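Cellulase IBT99 (Metagenomes, PDB 6WBT) probably hydrolyses 6-phospho-alpha-glucosides as a family 4 glycosidase, and binds NAD, a manganese ion and glucose 6-phosphate. Local coordinates at residues G13-P18 with E43-K48; L51-V56 with V64-T69; M86-L91 with K436-E441. One frame throughout, in Å; residues are numbered along the deposited sequence.

Contact 1. Residues G13-P18 with E43-K48; sequences GSTYTP and EERQNK. With NAD (nicotinamide-adenine-dinucleotide), chain G.
One guanidinium group, that of R45, reaches both the backbone carbonyl of G13 and a phosphate of NAD. R45 NE donates to G13 O at 2.6 Å with an N-H...O angle of 147°; the donor lies in the carbonyl plane but G13 O is tilted somewhat out of the guanidinium plane. Farther along the same group, R45 NH2 makes a weak bond to NAD O2A and a salt bridge to E295. The side chain gets there fully stretched, its CG anti to the backbone N (chi1 179°) and the chain extended as far as NE. A leucine in its place would probably leave G13 O and NAD O2A without these donors and E295 without its mate. G13 to T15 belong to the glycine-rich dinucleotide-binding loop of a Rossmann fold, which runs through a type I turn (S14 to T17) into helix 17-25. Within it, T15 N and T15 OG1 each donate to NAD O1N at 2.8 Å, and R294 NE is hydrogen-bonded to T15 OG1. S14 OG accepts from Y16 N at 3.1 Å, a capping bond in the turn that leads into the helix. Y16 lays one ring face against the nicotinamide, near C5N.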
loop_
_atom_site.group_PDB
_atom_site.type_symbol
_atom_site.label_atom_id
_atom_site.label_comp_id
_atom_site.label_asym_id
_atom_site.label_seq_id
_atom_site.Cartn_x
_atom_site.Cartn_y
_atom_site.Cartn_z
ATOM N N GLY A 13 -43.699 3.879 -9.710
ATOM C CA GLY A 13 -44.497 4.897 -9.058
ATOM C C GLY A 13 -43.679 6.082 -8.589
ATOM O O GLY A 13 -44.049 6.759 -7.625
ATOM N N SER A 14 -42.561 6.337 -9.261
ATOM C CA SER A 14 -41.675 7.436 -8.917
ATOM C C SER A 14 -42.095 8.700 -9.652
ATOM O O SER A 14 -42.711 8.643 -10.720
ATOM C CB SER A 14 -40.223 7.097 -9.264
ATOM O OG SER A 14 -39.402 8.247 -9.183
ATOM N N THR A 15 -41.757 9.850 -9.065
ATOM C CA THR A 15 -42.045 11.126 -9.711
ATOM C C THR A 15 -41.165 11.366 -10.931
ATOM O O THR A 15 -41.494 12.220 -11.761
ATOM C CB THR A 15 -41.878 12.275 -8.715
ATOM O OG1 THR A 15 -40.526 12.308 -8.242
ATOM C CG2 THR A 15 -42.818 12.091 -7.532
ATOM N N TYR A 16 -40.060 10.636 -11.057
ATOM C CA TYR A 16 -39.185 10.741 -12.215
ATOM C C TYR A 16 -39.508 9.719 -13.295
ATOM O O TYR A 16 -38.844 9.711 -14.336
ATOM C CB TYR A 16 -37.720 10.585 -11.790
ATOM C CG TYR A 16 -37.251 11.624 -10.797
ATOM C CD1 TYR A 16 -37.147 11.323 -9.445
ATOM C CD2 TYR A 16 -36.910 12.905 -11.211
ATOM C CE1 TYR A 16 -36.718 12.268 -8.534
ATOM C CE2 TYR A 16 -36.479 13.858 -10.306
ATOM C CZ TYR A 16 -36.385 13.533 -8.969
ATOM O OH TYR A 16 -35.957 14.478 -8.064
ATOM N N THR A 17 -40.502 8.858 -13.073
ATOM C CA THR A 17 -40.829 7.831 -14.062
ATOM C C THR A 17 -41.321 8.415 -15.382
ATOM O O THR A 17 -40.807 8.005 -16.436
ATOM C CB THR A 17 -41.839 6.842 -13.468
ATOM O OG1 THR A 17 -41.272 6.211 -12.313
ATOM C CG2 THR A 17 -42.209 5.777 -14.490
ATOM N N PRO A 18 -42.280 9.351 -15.417
ATOM C CA PRO A 18 -42.669 9.930 -16.716
ATOM C C PRO A 18 -41.540 10.668 -17.409
ATOM O O PRO A 18 -41.580 10.818 -18.637
ATOM C CB PRO A 18 -43.816 10.883 -16.351
ATOM C CG PRO A 18 -44.320 10.395 -15.043
ATOM C CD PRO A 18 -43.116 9.881 -14.325
ATOM N N GLU A 43 -49.067 -0.822 -5.446
ATOM C CA GLU A 43 -49.869 -1.039 -6.647
ATOM C C GLU A 43 -50.643 0.216 -7.031
ATOM O O GLU A 43 -50.648 0.619 -8.200
ATOM C CB GLU A 43 -50.819 -2.219 -6.438
ATOM C CG GLU A 43 -51.530 -2.689 -7.702
ATOM C CD GLU A 43 -52.326 -3.961 -7.477
ATOM O OE1 GLU A 43 -52.514 -4.344 -6.302
ATOM O OE2 GLU A 43 -52.760 -4.581 -8.470
ATOM N N GLU A 44 -51.300 0.852 -6.059
ATOM C CA GLU A 44 -52.156 1.995 -6.369
ATOM C C GLU A 44 -51.340 3.204 -6.814
ATOM O O GLU A 44 -51.755 3.940 -7.717
ATOM C CB GLU A 44 -53.022 2.344 -5.161
ATOM C CG GLU A 44 -53.899 1.201 -4.675
ATOM C CD GLU A 44 -54.579 0.463 -5.813
ATOM O OE1 GLU A 44 -54.237 -0.715 -6.047
ATOM O OE2 GLU A 44 -55.449 1.063 -6.479
ATOM N N ARG A 45 -50.181 3.429 -6.191
ATOM C CA ARG A 45 -49.348 4.562 -6.583
ATOM C C ARG A 45 -48.786 4.374 -7.986
ATOM O O ARG A 45 -48.694 5.336 -8.758
ATOM C CB ARG A 45 -48.214 4.759 -5.576
ATOM C CG ARG A 45 -47.282 5.914 -5.913
ATOM C CD ARG A 45 -46.105 5.983 -4.952
ATOM N NE ARG A 45 -45.188 7.068 -5.293
ATOM C CZ ARG A 45 -45.245 8.287 -4.765
ATOM N NH1 ARG A 45 -46.174 8.582 -3.866
ATOM N NH2 ARG A 45 -44.370 9.212 -5.136
ATOM N N GLN A 46 -48.407 3.144 -8.335
ATOM C CA GLN A 46 -47.846 2.893 -9.658
ATOM C C GLN A 46 -48.909 3.004 -10.744
ATOM O O GLN A 46 -48.622 3.469 -11.854
ATOM C CB GLN A 46 -47.185 1.516 -9.695
ATOM C CG GLN A 46 -46.698 1.106 -11.072
ATOM C CD GLN A 46 -45.860 -0.150 -11.042
ATOM O OE1 GLN A 46 -44.656 -0.108 -11.288
ATOM N NE2 GLN A 46 -46.490 -1.279 -10.738
ATOM N N ASN A 47 -50.142 2.588 -10.446
ATOM C CA ASN A 47 -51.201 2.655 -11.448
ATOM C C ASN A 47 -51.541 4.093 -11.818
ATOM O O ASN A 47 -51.934 4.360 -12.959
ATOM C CB ASN A 47 -52.448 1.923 -10.952
ATOM C CG ASN A 47 -52.253 0.420 -10.886
ATOM O OD1 ASN A 47 -52.653 -0.228 -9.919
ATOM N ND2 ASN A 47 -51.632 -0.142 -11.916
ATOM N N LYS A 48 -51.396 5.030 -10.877
ATOM C CA LYS A 48 -51.641 6.433 -11.195
ATOM C C LYS A 48 -50.526 6.999 -12.065
ATOM O O LYS A 48 -50.790 7.745 -13.015
ATOM C CB LYS A 48 -51.784 7.246 -9.908
ATOM C CG LYS A 48 -52.910 6.779 -9.002
ATOM C CD LYS A 48 -52.907 7.541 -7.689
ATOM C CE LYS A 48 -53.962 7.002 -6.737
ATOM N NZ LYS A 48 -53.902 7.674 -5.410
HETATM P PA NAD G . -41.031 8.568 -4.924
HETATM O O1A NAD G . -41.194 8.357 -3.456
HETATM O O2A NAD G . -41.896 9.589 -5.587
HETATM O O5B NAD G . -41.197 7.157 -5.673
HETATM C C5B NAD G . -40.360 6.036 -5.278
HETATM C C4B NAD G . -41.019 4.747 -5.706
HETATM O O4B NAD G . -40.220 3.617 -5.263
HETATM C C3B NAD G . -42.432 4.494 -5.153
HETATM O O3B NAD G . -43.297 4.109 -6.214
HETATM C C2B NAD G . -42.219 3.324 -4.186
HETATM O O2B NAD G . -43.375 2.550 -3.953
HETATM C C1B NAD G . -41.105 2.582 -4.910
HETATM N N9A NAD G . -40.403 1.604 -4.086
HETATM C C8A NAD G . -40.104 1.717 -2.752
HETATM N N7A NAD G . -39.472 0.677 -2.268
HETATM C C5A NAD G . -39.353 -0.185 -3.348
HETATM C C6A NAD G . -38.779 -1.464 -3.478
HETATM N N6A NAD G . -38.199 -2.119 -2.476
HETATM N N1A NAD G . -38.832 -2.052 -4.696
HETATM C C2A NAD G . -39.419 -1.389 -5.701
HETATM N N3A NAD G . -39.989 -0.187 -5.695
HETATM C C4A NAD G . -39.925 0.373 -4.476
HETATM O O3 NAD G . -39.498 8.924 -5.230
HETATM P PN NAD G . -38.810 10.017 -6.182
HETATM O O1N NAD G . -39.379 9.890 -7.556
HETATM O O2N NAD G . -38.864 11.348 -5.509
HETATM O O5D NAD G . -37.300 9.483 -6.182
HETATM C C5D NAD G . -37.071 8.103 -6.560
HETATM C C4D NAD G . -35.645 7.730 -6.243
HETATM O O4D NAD G . -34.762 8.412 -7.162
HETATM C C3D NAD G . -35.147 8.125 -4.844
HETATM O O3D NAD G . -34.427 7.044 -4.270
HETATM C C2D NAD G . -34.219 9.297 -5.179
HETATM O O2D NAD G . -33.276 9.615 -4.167
HETATM C C1D NAD G . -33.585 8.783 -6.465
HETATM N N1N NAD G . -32.890 9.858 -7.228
HETATM C C2N NAD G . -31.521 9.898 -7.253
HETATM C C3N NAD G . -30.856 10.905 -7.935
HETATM C C7N NAD G . -29.350 10.858 -7.971
HETATM O O7N NAD G . -28.713 11.907 -7.950
HETATM N N7N NAD G . -28.773 9.667 -8.062
HETATM C C4N NAD G . -31.599 11.897 -8.568
HETATM C C5N NAD G . -32.975 11.825 -8.564
HETATM C C6N NAD G . -33.601 10.798 -7.893
#

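Contact 2. Residues L51-V56 with V64-T69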
loop_
_atom_site.group_PDB
_atom_site.type_symbol
_atom_site.label_atom_id
_atom_site.label_comp_id
_atom_site.label_asym_id
_atom_site.label_seq_id
_atom_site.Cartn_x
_atom_site.Cartn_y
_atom_site.Cartn_z
ATOM N N LEU A 51 -50.752 5.873 -15.657
ATOM C CA LEU A 51 -51.657 6.657 -16.491
ATOM C C LEU A 51 -50.903 7.741 -17.250
ATOM O O LEU A 51 -51.196 8.011 -18.421
ATOM C CB LEU A 51 -52.758 7.276 -15.631
ATOM C CG LEU A 51 -53.684 6.304 -14.901
ATOM C CD1 LEU A 51 -54.429 7.018 -13.787
ATOM C CD2 LEU A 51 -54.660 5.661 -15.873
ATOM N N ILE A 52 -49.924 8.370 -16.599
ATOM C CA ILE A 52 -49.124 9.391 -17.268
ATOM C C ILE A 52 -48.153 8.748 -18.247
ATOM O O ILE A 52 -47.911 9.276 -19.339
ATOM C CB ILE A 52 -48.390 10.257 -16.231
ATOM C CG1 ILE A 52 -49.343 10.656 -15.106
ATOM C CG2 ILE A 52 -47.803 11.496 -16.890
ATOM C CD1 ILE A 52 -48.674 11.432 -14.008
ATOM N N VAL A 53 -47.580 7.600 -17.874
ATOM C CA VAL A 53 -46.652 6.905 -18.763
ATOM C C VAL A 53 -47.357 6.492 -20.049
ATOM O O VAL A 53 -46.791 6.594 -21.144
ATOM C CB VAL A 53 -46.027 5.695 -18.043
ATOM C CG1 VAL A 53 -45.080 4.952 -18.973
ATOM C CG2 VAL A 53 -45.296 6.146 -16.787
ATOM N N LYS A 54 -48.605 6.028 -19.939
ATOM C CA LYS A 54 -49.383 5.720 -21.134
ATOM C C LYS A 54 -49.638 6.974 -21.960
ATOM O O LYS A 54 -49.620 6.927 -23.196
ATOM C CB LYS A 54 -50.704 5.055 -20.745
ATOM C CG LYS A 54 -50.547 3.677 -20.128
ATOM C CD LYS A 54 -51.852 3.184 -19.527
ATOM C CE LYS A 54 -51.662 1.855 -18.817
ATOM N NZ LYS A 54 -52.908 1.402 -18.139
ATOM N N GLU A 55 -49.872 8.107 -21.293
ATOM C CA GLU A 55 -50.065 9.361 -22.014
ATOM C C GLU A 55 -48.769 9.838 -22.657
ATOM O O GLU A 55 -48.800 10.444 -23.735
ATOM C CB GLU A 55 -50.616 10.429 -21.067
ATOM C CG GLU A 55 -51.462 11.495 -21.746
ATOM C CD GLU A 55 -52.778 10.949 -22.270
ATOM O OE1 GLU A 55 -53.289 11.486 -23.275
ATOM O OE2 GLU A 55 -53.299 9.981 -21.677
ATOM N N VAL A 56 -47.628 9.577 -22.016
ATOM C CA VAL A 56 -46.341 9.903 -22.625
ATOM C C VAL A 56 -46.071 8.990 -23.813
ATOM O O VAL A 56 -45.599 9.438 -24.865
ATOM C CB VAL A 56 -45.217 9.816 -21.576
ATOM C CG1 VAL A 56 -43.857 9.982 -22.237
ATOM C CG2 VAL A 56 -45.417 10.865 -20.494
ATOM N N VAL A 64 -44.889 1.436 -28.624
ATOM C CA VAL A 64 -44.203 0.770 -27.521
ATOM C C VAL A 64 -45.249 0.222 -26.558
ATOM O O VAL A 64 -46.065 0.978 -26.018
ATOM C CB VAL A 64 -43.240 1.729 -26.806
ATOM C CG1 VAL A 64 -42.566 1.029 -25.637
ATOM C CG2 VAL A 64 -42.203 2.263 -27.783
ATOM N N VAL A 65 -45.226 -1.091 -26.344
ATOM C CA VAL A 65 -46.163 -1.742 -25.435
ATOM C C VAL A 65 -45.688 -1.556 -24.000
ATOM O O VAL A 65 -44.500 -1.721 -23.693
ATOM C CB VAL A 65 -46.310 -3.233 -25.796
ATOM C CG1 VAL A 65 -44.943 -3.864 -26.027
ATOM C CG2 VAL A 65 -47.069 -3.977 -24.708
ATOM N N LEU A 66 -46.616 -1.202 -23.114
ATOM C CA LEU A 66 -46.321 -0.953 -21.711
ATOM C C LEU A 66 -46.982 -2.019 -20.849
ATOM O O LEU A 66 -48.193 -2.242 -20.949
ATOM C CB LEU A 66 -46.805 0.435 -21.284
ATOM C CG LEU A 66 -46.633 0.783 -19.804
ATOM C CD1 LEU A 66 -45.161 0.872 -19.435
ATOM C CD2 LEU A 66 -47.354 2.078 -19.469
ATOM N N LYS A 67 -46.186 -2.670 -20.004
ATOM C CA LYS A 67 -46.679 -3.660 -19.055
ATOM C C LYS A 67 -46.442 -3.152 -17.638
ATOM O O LYS A 67 -45.346 -2.682 -17.317
ATOM C CB LYS A 67 -45.990 -5.011 -19.258
ATOM C CG LYS A 67 -46.027 -5.519 -20.691
ATOM C CD LYS A 67 -46.832 -6.804 -20.817
ATOM C CE LYS A 67 -48.313 -6.565 -20.574
ATOM N NZ LYS A 67 -49.115 -7.803 -20.778
ATOM N N VAL A 68 -47.469 -3.243 -16.799
ATOM C CA VAL A 68 -47.409 -2.785 -15.417
ATOM C C VAL A 68 -47.713 -3.968 -14.512
ATOM O O VAL A 68 -48.678 -4.704 -14.746
ATOM C CB VAL A 68 -48.392 -1.627 -15.159
ATOM C CG1 VAL A 68 -48.314 -1.177 -13.708
ATOM C CG2 VAL A 68 -48.099 -0.467 -16.098
ATOM N N THR A 69 -46.892 -4.150 -13.481
ATOM C CA THR A 69 -47.061 -5.282 -12.582
ATOM C C THR A 69 -46.436 -4.962 -11.234
ATOM O O THR A 69 -45.604 -4.059 -11.108
ATOM C CB THR A 69 -46.435 -6.557 -13.156
ATOM O OG1 THR A 69 -46.646 -7.644 -12.247
ATOM C CG2 THR A 69 -44.942 -6.363 -13.360
#
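V53 and K54 on helix 43-60 meet L66 on strand 66-69 within a beta-alpha-beta unit that starts at strand 33-39, passes through the helix and returns to the sheet. L66 does the reaching. Its CG stands anti to the backbone N (chi1 176°), which carries both methyls out toward the helix. CD2 is the busier of the two: it lies 3.7 Å from V53 CG1 and 3.6 Å from K54 CG, so it sits against two consecutive helix residues. CD1 adds a looser approach to V53 CG1 at 4.1 Å. The leucine crosses each of these side chains at about a right angle. K54 contributes only the aliphatic start of its chain; with CG anti to the carbonyl carbon (chi1 -67°) that methylene lies against the leucine, and the rest of the lysine runs on extended at an exposed position.

No hydrogen bond joins the two segments, so the contact is purely one of hydrocarbon packing. The strand's backbone hydrogen bonds go to strand 33-39, K67 pairing with L36 and L38. L66 and V68 point toward the helix and K67 away from it, the alternation expected of a strand. L66 also rests on I57, and V68 on A50. Here a crossover helix covers the edge strand of the parallel part of a mixed sheet, the packing typical of a Rossmann fold.

Contact 3. Residues M86-L91 with K436-E441; sequences MRVGGL and KGYWPE. With NAD (nicotinamide-adenine-dinucleotide), chain G.
The Y438 ring meets V88 and G89 obliquely, its CD1 3.9 Å from V88 CG1 and its CZ 3.8 Å from G89 CA. In the same turn the flat guanidinium of R87 is sandwiched: NAD C3D lies 3.5 Å above one face, L91 CD2 lies 3.4 Å over the opposite face, both offset toward the rim, and NAD O3 is in plane at the edge.

R87 to G90 make a type II beta turn between strand 81-84 of the Rossmann domain and helix 90-103, closed by G90 N donating to R87 O. G89 takes the third position with phi 88°, where a side chain would be jammed against the carbonyl O of V88; the bare CA is what the tyrosine ring comes up against. Y438 and V88 pass each other pointing opposite ways, and the touch is apolar. It brings the loop after helix 421-434 onto the turn. Next to it, W439 NE1 bonds to T118 O on helix 114-136.

The other side of the turn belongs to the cofactor. R87 runs out with its CG anti to the backbone N, then bends at chi3 (-64°) to lay NE and NH2 along the diphosphate. NE donates to the bridging O3 at 3.0 Å, nearly straight at 168°, and NH2 serves both O2N and O5D; NH1 forms a salt bridge with E110. M86, a selenomethionine in this crystal, packs its CB against the adenine. V88 divides its methyls: CG1 goes to the tyrosine, while CG2 lies 4.0 Å from adenine N7A.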
loop_
_atom_site.group_PDB
_atom_site.type_symbol
_atom_site.label_atom_id
_atom_site.label_comp_id
_atom_site.label_asym_id
_atom_site.label_seq_id
_atom_site.Cartn_x
_atom_site.Cartn_y
_atom_site.Cartn_z
HETATM N N MSE A 86 -35.949 3.392 -6.777
HETATM C CA MSE A 86 -36.770 3.162 -5.596
HETATM C C MSE A 86 -36.491 4.195 -4.511
HETATM O O MSE A 86 -35.413 4.788 -4.462
HETATM C CB MSE A 86 -36.530 1.755 -5.043
HETATM C CG MSE A 86 -35.143 1.556 -4.446
HETATM SE SE MSE A 86 -34.874 -0.224 -3.694
HETATM C CE MSE A 86 -35.067 -1.273 -5.326
ATOM N N ARG A 87 -37.480 4.408 -3.645
ATOM C CA ARG A 87 -37.337 5.235 -2.448
ATOM C C ARG A 87 -37.997 4.460 -1.313
ATOM O O ARG A 87 -39.198 4.608 -1.068
ATOM C CB ARG A 87 -37.959 6.618 -2.633
ATOM C CG ARG A 87 -37.789 7.529 -1.427
ATOM C CD ARG A 87 -38.553 8.832 -1.588
ATOM N NE ARG A 87 -38.054 9.638 -2.698
ATOM C CZ ARG A 87 -37.076 10.531 -2.590
ATOM N NH1 ARG A 87 -36.485 10.733 -1.420
ATOM N NH2 ARG A 87 -36.687 11.222 -3.653
ATOM N N VAL A 88 -37.209 3.621 -0.636
ATOM C CA VAL A 88 -37.744 2.809 0.450
ATOM C C VAL A 88 -38.280 3.718 1.543
ATOM O O VAL A 88 -37.586 4.623 2.022
ATOM C CB VAL A 88 -36.667 1.855 0.987
ATOM C CG1 VAL A 88 -37.239 0.996 2.105
ATOM C CG2 VAL A 88 -36.120 0.986 -0.135
ATOM N N GLY A 89 -39.528 3.478 1.942
ATOM C CA GLY A 89 -40.216 4.343 2.870
ATOM C C GLY A 89 -40.954 5.497 2.229
ATOM O O GLY A 89 -41.785 6.128 2.896
ATOM N N GLY A 90 -40.681 5.792 0.959
ATOM C CA GLY A 90 -41.353 6.867 0.260
ATOM C C GLY A 90 -40.989 8.238 0.810
ATOM O O GLY A 90 -40.119 8.399 1.668
ATOM N N LEU A 91 -41.685 9.246 0.281
ATOM C CA LEU A 91 -41.513 10.605 0.777
ATOM C C LEU A 91 -42.049 10.772 2.192
ATOM O O LEU A 91 -41.710 11.754 2.860
ATOM C CB LEU A 91 -42.198 11.601 -0.160
ATOM C CG LEU A 91 -41.606 11.730 -1.565
ATOM C CD1 LEU A 91 -42.400 12.728 -2.389
ATOM C CD2 LEU A 91 -40.143 12.138 -1.493
ATOM N N LYS A 436 -38.847 1.263 12.572
ATOM C CA LYS A 436 -39.240 -0.088 12.959
ATOM C C LYS A 436 -40.110 -0.688 11.861
ATOM O O LYS A 436 -41.233 -0.231 11.623
ATOM C CB LYS A 436 -39.970 -0.067 14.299
ATOM C CG LYS A 436 -39.036 -0.183 15.494
ATOM C CD LYS A 436 -39.697 0.271 16.784
ATOM C CE LYS A 436 -40.883 -0.601 17.154
ATOM N NZ LYS A 436 -41.451 -0.203 18.472
ATOM N N GLY A 437 -39.587 -1.711 11.189
ATOM C CA GLY A 437 -40.208 -2.296 10.022
ATOM C C GLY A 437 -39.413 -2.107 8.749
ATOM O O GLY A 437 -39.586 -2.887 7.803
ATOM N N TYR A 438 -38.548 -1.096 8.700
ATOM C CA TYR A 438 -37.676 -0.840 7.559
ATOM C C TYR A 438 -36.219 -1.182 7.827
ATOM O O TYR A 438 -35.548 -1.727 6.949
ATOM C CB TYR A 438 -37.770 0.632 7.139
ATOM C CG TYR A 438 -39.095 1.030 6.530
ATOM C CD1 TYR A 438 -39.460 0.587 5.266
ATOM C CD2 TYR A 438 -39.973 1.863 7.211
ATOM C CE1 TYR A 438 -40.667 0.952 4.700
ATOM C CE2 TYR A 438 -41.184 2.235 6.653
ATOM C CZ TYR A 438 -41.525 1.776 5.398
ATOM O OH TYR A 438 -42.726 2.141 4.837
ATOM N N TRP A 439 -35.715 -0.871 9.016
ATOM C CA TRP A 439 -34.322 -1.113 9.350
ATOM C C TRP A 439 -34.092 -2.566 9.744
ATOM O O TRP A 439 -35.015 -3.261 10.177
ATOM C CB TRP A 439 -33.889 -0.205 10.495
ATOM C CG TRP A 439 -33.344 1.116 10.065
ATOM C CD1 TRP A 439 -33.598 1.771 8.896
ATOM C CD2 TRP A 439 -32.434 1.942 10.799
ATOM N NE1 TRP A 439 -32.909 2.959 8.861
ATOM C CE2 TRP A 439 -32.185 3.087 10.018
ATOM C CE3 TRP A 439 -31.808 1.826 12.043
ATOM C CZ2 TRP A 439 -31.338 4.108 10.440
ATOM C CZ3 TRP A 439 -30.966 2.841 12.460
ATOM C CH2 TRP A 439 -30.739 3.967 11.661
ATOM N N PRO A 440 -32.861 -3.052 9.599
ATOM C CA PRO A 440 -32.510 -4.343 10.195
ATOM C C PRO A 440 -32.453 -4.239 11.709
ATOM O O PRO A 440 -32.239 -3.163 12.275
ATOM C CB PRO A 440 -31.126 -4.647 9.606
ATOM C CG PRO A 440 -30.995 -3.745 8.416
ATOM C CD PRO A 440 -31.780 -2.521 8.753
ATOM N N GLU A 441 -32.652 -5.376 12.368
ATOM C CA GLU A 441 -32.552 -5.421 13.819
ATOM C C GLU A 441 -31.118 -5.143 14.254
ATOM O O GLU A 441 -30.163 -5.617 13.634
ATOM C CB GLU A 441 -33.007 -6.782 14.343
ATOM C CG GLU A 441 -33.162 -6.847 15.853
ATOM C CD GLU A 441 -33.292 -8.268 16.361
ATOM O OE1 GLU A 441 -32.397 -9.089 16.066
ATOM O OE2 GLU A 441 -34.291 -8.567 17.048
HETATM P PA NAD G . -41.031 8.568 -4.924
HETATM O O1A NAD G . -41.194 8.357 -3.456
HETATM O O2A NAD G . -41.896 9.589 -5.587
HETATM O O5B NAD G . -41.197 7.157 -5.673
HETATM C C5B NAD G . -40.360 6.036 -5.278
HETATM C C4B NAD G . -41.019 4.747 -5.706
HETATM O O4B NAD G . -40.220 3.617 -5.263
HETATM C C3B NAD G . -42.432 4.494 -5.153
HETATM O O3B NAD G . -43.297 4.109 -6.214
HETATM C C2B NAD G . -42.219 3.324 -4.186
HETATM O O2B NAD G . -43.375 2.550 -3.953
HETATM C C1B NAD G . -41.105 2.582 -4.910
HETATM N N9A NAD G . -40.403 1.604 -4.086
HETATM C C8A NAD G . -40.104 1.717 -2.752
HETATM N N7A NAD G . -39.472 0.677 -2.268
HETATM C C5A NAD G . -39.353 -0.185 -3.348
HETATM C C6A NAD G . -38.779 -1.464 -3.478
HETATM N N6A NAD G . -38.199 -2.119 -2.476
HETATM N N1A NAD G . -38.832 -2.052 -4.696
HETATM C C2A NAD G . -39.419 -1.389 -5.701
HETATM N N3A NAD G . -39.989 -0.187 -5.695
HETATM C C4A NAD G . -39.925 0.373 -4.476
HETATM O O3 NAD G . -39.498 8.924 -5.230
HETATM P PN NAD G . -38.810 10.017 -6.182
HETATM O O1N NAD G . -39.379 9.890 -7.556
HETATM O O2N NAD G . -38.864 11.348 -5.509
HETATM O O5D NAD G . -37.300 9.483 -6.182
HETATM C C5D NAD G . -37.071 8.103 -6.560
HETATM C C4D NAD G . -35.645 7.730 -6.243
HETATM O O4D NAD G . -34.762 8.412 -7.162
HETATM C C3D NAD G . -35.147 8.125 -4.844
HETATM O O3D NAD G . -34.427 7.044 -4.270
HETATM C C2D NAD G . -34.219 9.297 -5.179
HETATM O O2D NAD G . -33.276 9.615 -4.167
HETATM C C1D NAD G . -33.585 8.783 -6.465
HETATM N N1N NAD G . -32.890 9.858 -7.228
HETATM C C2N NAD G . -31.521 9.898 -7.253
HETATM C C3N NAD G . -30.856 10.905 -7.935
HETATM C C7N NAD G . -29.350 10.858 -7.971
HETATM O O7N NAD G . -28.713 11.907 -7.950
HETATM N N7N NAD G . -28.773 9.667 -8.062
HETATM C C4N NAD G . -31.599 11.897 -8.568
HETATM C C5N NAD G . -32.975 11.825 -8.564
HETATM C C6N NAD G . -33.601 10.798 -7.893
#

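Contacts 1 and 2 both use helix 43-60 and touch each other, T17 CG2 lying 3.9 Å from V53 CG2, so helix 43-60 packs against the residues at the start of helix 17-25 as well as against the edge strand. Their chemistry differs: contact 1 is buried and polar, its charges and N-H groups turned on the diphosphate, whereas contact 2 is partly buried, hydrocarbon only, and reaches the surface at K54. Contact 3, also partly buried, shares no secondary-structure element with them but meets contact 1 through NAD, their nearest atoms about 5 Å apart. Of the three, it is the one that ties the Rossmann domain to the far end of the chain, by apolar packing across the segments rather than hydrogen bonds.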